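PDB 5EP9: SnoN,Epimerase SnoN from Streptomyces nogalater, which acts as a non-heme iron, alpha-ketoglutarate-dependent epimerase in nogalamycin biosynthesis. Local coordinates for residues Val48-Leu52 with His103-Leu109. Residues are numbered along the deposited sequence; the frame is centred on the assembly and turned at random.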
ATOM      1  N   VAL A  48       4.001 -12.287  -2.827  1.00 27.43           N
ATOM      2  CA  VAL A  48       4.829 -13.064  -1.870  1.00 30.93           C
ATOM      3  C   VAL A  48       3.928 -13.847  -0.947  1.00 29.87           C
ATOM      4  O   VAL A  48       3.313 -13.264  -0.069  1.00 32.09           O
ATOM      5  CB  VAL A  48       5.783 -12.183  -0.980  1.00 33.18           C
ATOM      6  CG1 VAL A  48       6.685 -13.047  -0.103  1.00 34.37           C
ATOM      7  CG2 VAL A  48       6.668 -11.317  -1.844  1.00 35.73           C
ATOM      8  N   PRO A  49       3.871 -15.142  -1.120  1.00 30.29           N
ATOM      9  CA  PRO A  49       3.018 -15.923  -0.173  1.00 32.43           C
ATOM     10  C   PRO A  49       3.583 -16.080   1.261  1.00 31.86           C
ATOM     11  O   PRO A  49       4.757 -16.073   1.441  1.00 31.98           O
ATOM     12  CB  PRO A  49       2.916 -17.295  -0.806  1.00 32.90           C
ATOM     13  CG  PRO A  49       4.136 -17.404  -1.680  1.00 35.52           C
ATOM     14  CD  PRO A  49       4.514 -16.001  -2.132  1.00 31.84           C
ATOM     15  N   GLY A  50       2.691 -16.120   2.244  1.00 32.17           N
ATOM     16  CA  GLY A  50       3.038 -16.523   3.609  1.00 32.34           C
ATOM     17  C   GLY A  50       4.075 -15.585   4.225  1.00 32.93           C
ATOM     18  O   GLY A  50       5.001 -15.980   4.823  1.00 31.07           O
ATOM     19  N   VAL A  51       3.888 -14.299   4.005  1.00 33.02           N
ATOM     20  CA  VAL A  51       4.792 -13.341   4.600  1.00 34.53           C
ATOM     21  C   VAL A  51       4.535 -13.238   6.148  1.00 35.01           C
ATOM     22  O   VAL A  51       5.450 -12.996   6.904  1.00 36.37           O
ATOM     23  CB  VAL A  51       4.746 -12.040   3.823  1.00 35.22           C
ATOM     24  CG1 VAL A  51       3.638 -11.122   4.277  1.00 34.03           C
ATOM     25  CG2 VAL A  51       6.010 -11.341   4.005  1.00 39.30           C
ATOM     26  N   LEU A  52       3.288 -13.390   6.555  1.00 31.39           N
ATOM     27  CA  LEU A  52       2.896 -13.527   7.931  1.00 32.43           C
ATOM     28  C   LEU A  52       2.537 -14.948   8.254  1.00 32.95           C
ATOM     29  O   LEU A  52       1.947 -15.664   7.424  1.00 31.82           O
ATOM     30  CB  LEU A  52       1.653 -12.687   8.232  1.00 32.51           C
ATOM     31  CG  LEU A  52       1.746 -11.186   8.032  1.00 31.86           C
ATOM     32  CD1 LEU A  52       0.419 -10.497   8.408  1.00 32.61           C
ATOM     33  CD2 LEU A  52       2.909 -10.590   8.828  1.00 32.23           C
ATOM     34  N   HIS A 103       7.184  -4.549  10.251  1.00 32.77           N
ATOM     35  CA  HIS A 103       7.452  -5.935  10.302  1.00 34.27           C
ATOM     36  C   HIS A 103       8.805  -6.268   9.669  1.00 36.40           C
ATOM     37  O   HIS A 103       9.064  -5.906   8.504  1.00 38.23           O
ATOM     38  CB  HIS A 103       6.338  -6.676   9.584  1.00 34.82           C
ATOM     39  CG  HIS A 103       6.330  -8.137   9.843  1.00 37.24           C
ATOM     40  ND1 HIS A 103       7.164  -9.003   9.168  1.00 38.44           N
ATOM     41  CD2 HIS A 103       5.656  -8.885  10.759  1.00 37.57           C
ATOM     42  CE1 HIS A 103       6.994 -10.224   9.656  1.00 40.05           C
ATOM     43  NE2 HIS A 103       6.081 -10.176  10.612  1.00 38.17           N
ATOM     44  N   PRO A 104       9.635  -7.026  10.339  1.00 36.79           N
ATOM     45  CA  PRO A 104      10.991  -7.225   9.790  1.00 38.66           C
ATOM     46  C   PRO A 104      11.082  -7.886   8.435  1.00 37.92           C
ATOM     47  O   PRO A 104      11.964  -7.557   7.656  1.00 37.43           O
ATOM     48  CB  PRO A 104      11.749  -8.120  10.864  1.00 40.01           C
ATOM     49  CG  PRO A 104      10.959  -7.931  12.121  1.00 40.80           C
ATOM     50  CD  PRO A 104       9.526  -7.485  11.731  1.00 39.52           C
ATOM     51  N   ARG A 105      10.267  -8.873   8.223  1.00 37.98           N
ATOM     52  CA  ARG A 105      10.284  -9.573   6.972  1.00 40.73           C
ATOM     53  C   ARG A 105       9.728  -8.746   5.812  1.00 35.82           C
ATOM     54  O   ARG A 105      10.268  -8.752   4.728  1.00 34.08           O
ATOM     55  CB  ARG A 105       9.541 -10.897   7.143  1.00 49.53           C
ATOM     56  CG  ARG A 105       9.725 -11.768   5.929  1.00 58.11           C
ATOM     57  CD  ARG A 105       9.462 -13.226   6.196  1.00 69.84           C
ATOM     58  NE  ARG A 105       9.202 -13.785   4.856  1.00 81.29           N
ATOM     59  CZ  ARG A 105       8.494 -14.887   4.598  1.00 87.60           C
ATOM     60  NH1 ARG A 105       7.964 -15.602   5.597  1.00 89.79           N
ATOM     61  NH2 ARG A 105       8.329 -15.277   3.326  1.00 85.89           N
ATOM     62  N   ILE A 106       8.612  -8.078   6.042  1.00 32.47           N
ATOM     63  CA  ILE A 106       8.023  -7.201   5.056  1.00 32.29           C
ATOM     64  C   ILE A 106       9.007  -6.080   4.686  1.00 33.82           C
ATOM     65  O   ILE A 106       9.223  -5.733   3.508  1.00 32.13           O
ATOM     66  CB  ILE A 106       6.707  -6.628   5.563  1.00 32.17           C
ATOM     67  CG1 ILE A 106       5.712  -7.752   5.698  1.00 33.58           C
ATOM     68  CG2 ILE A 106       6.170  -5.551   4.581  1.00 32.11           C
ATOM     69  CD1 ILE A 106       4.320  -7.364   6.127  1.00 35.07           C
ATOM     70  N   ALA A 107       9.661  -5.546   5.734  1.00 33.17           N
ATOM     71  CA  ALA A 107      10.564  -4.400   5.576  1.00 31.93           C
ATOM     72  C   ALA A 107      11.753  -4.827   4.803  1.00 32.46           C
ATOM     73  O   ALA A 107      12.235  -4.098   3.895  1.00 30.40           O
ATOM     74  CB  ALA A 107      11.047  -3.899   6.934  1.00 34.54           C
ATOM     75  N   ALA A 108      12.305  -5.977   5.179  1.00 31.74           N
ATOM     76  CA  ALA A 108      13.466  -6.479   4.443  1.00 33.12           C
ATOM     77  C   ALA A 108      13.151  -6.735   2.912  1.00 33.09           C
ATOM     78  O   ALA A 108      13.994  -6.453   2.074  1.00 32.89           O
ATOM     79  CB  ALA A 108      14.075  -7.702   5.063  1.00 33.96           C
ATOM     80  N   LEU A 109      11.986  -7.291   2.629  1.00 32.95           N
ATOM     81  CA  LEU A 109      11.572  -7.513   1.276  1.00 33.64           C
ATOM     82  C   LEU A 109      11.446  -6.193   0.520  1.00 31.63           C
ATOM     83  O   LEU A 109      11.951  -6.073  -0.541  1.00 30.04           O
ATOM     84  CB  LEU A 109      10.255  -8.246   1.230  1.00 34.28           C
ATOM     85  CG  LEU A 109      10.440  -9.718   1.509  1.00 37.51           C
ATOM     86  CD1 LEU A 109       9.088 -10.364   1.823  1.00 37.86           C
ATOM     87  CD2 LEU A 109      11.058 -10.427   0.301  1.00 40.29           C
TER
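Val51 and Leu52 pack against His103, Ile106 and Leu109 in a mainly apolar contact between a loop and a helix, and Arg105 reaches across the loop beside them. The loop leads from strand 45-48 to helix 54-70, and the partner is the start of helix 104-114. Both segments belong to the first SnoN part of the fused construct (14-202). With chi1 at 86°, Val51 CG2 lies roughly anti to the backbone N, which turns it to the helix, 4.0 Å from Ile106 CG1 and 3.9 Å from Leu109 CD1. Val51 crosses Ile106 at about a right angle but slides past Leu109. Farther along, Val48 CG1 meets Leu109 CD1 tip to tip at 4.1 Å. The family, PhyH of the cupin clan, has a double-stranded beta-helix core. Here the helix lies on the larger sheet, with Ile106 on Ala159 and Val161 of strand 157-162. The side chain of Ile106 is about 9 Å from that of Trp160, which binds 2-oxoglutarate. His103 is the N-cap. Its ND1 accepts a weak capping hydrogen bond from Arg105 N (3.2 Å, 134°), and its NE2 is hydrogen-bonded to Glu56 OE2. The two bonds probably limit the ring's rotation. Leu52 CD2 makes a CH-pi contact over one face, 4.0 Å from the centroid of the His103 ring, and Pro104 CD covers the other. Arg105 is extended but poorly ordered; as modelled, a guanidinium face lies over Val51 CA, with NH1 3.1 Å from Gly50 O.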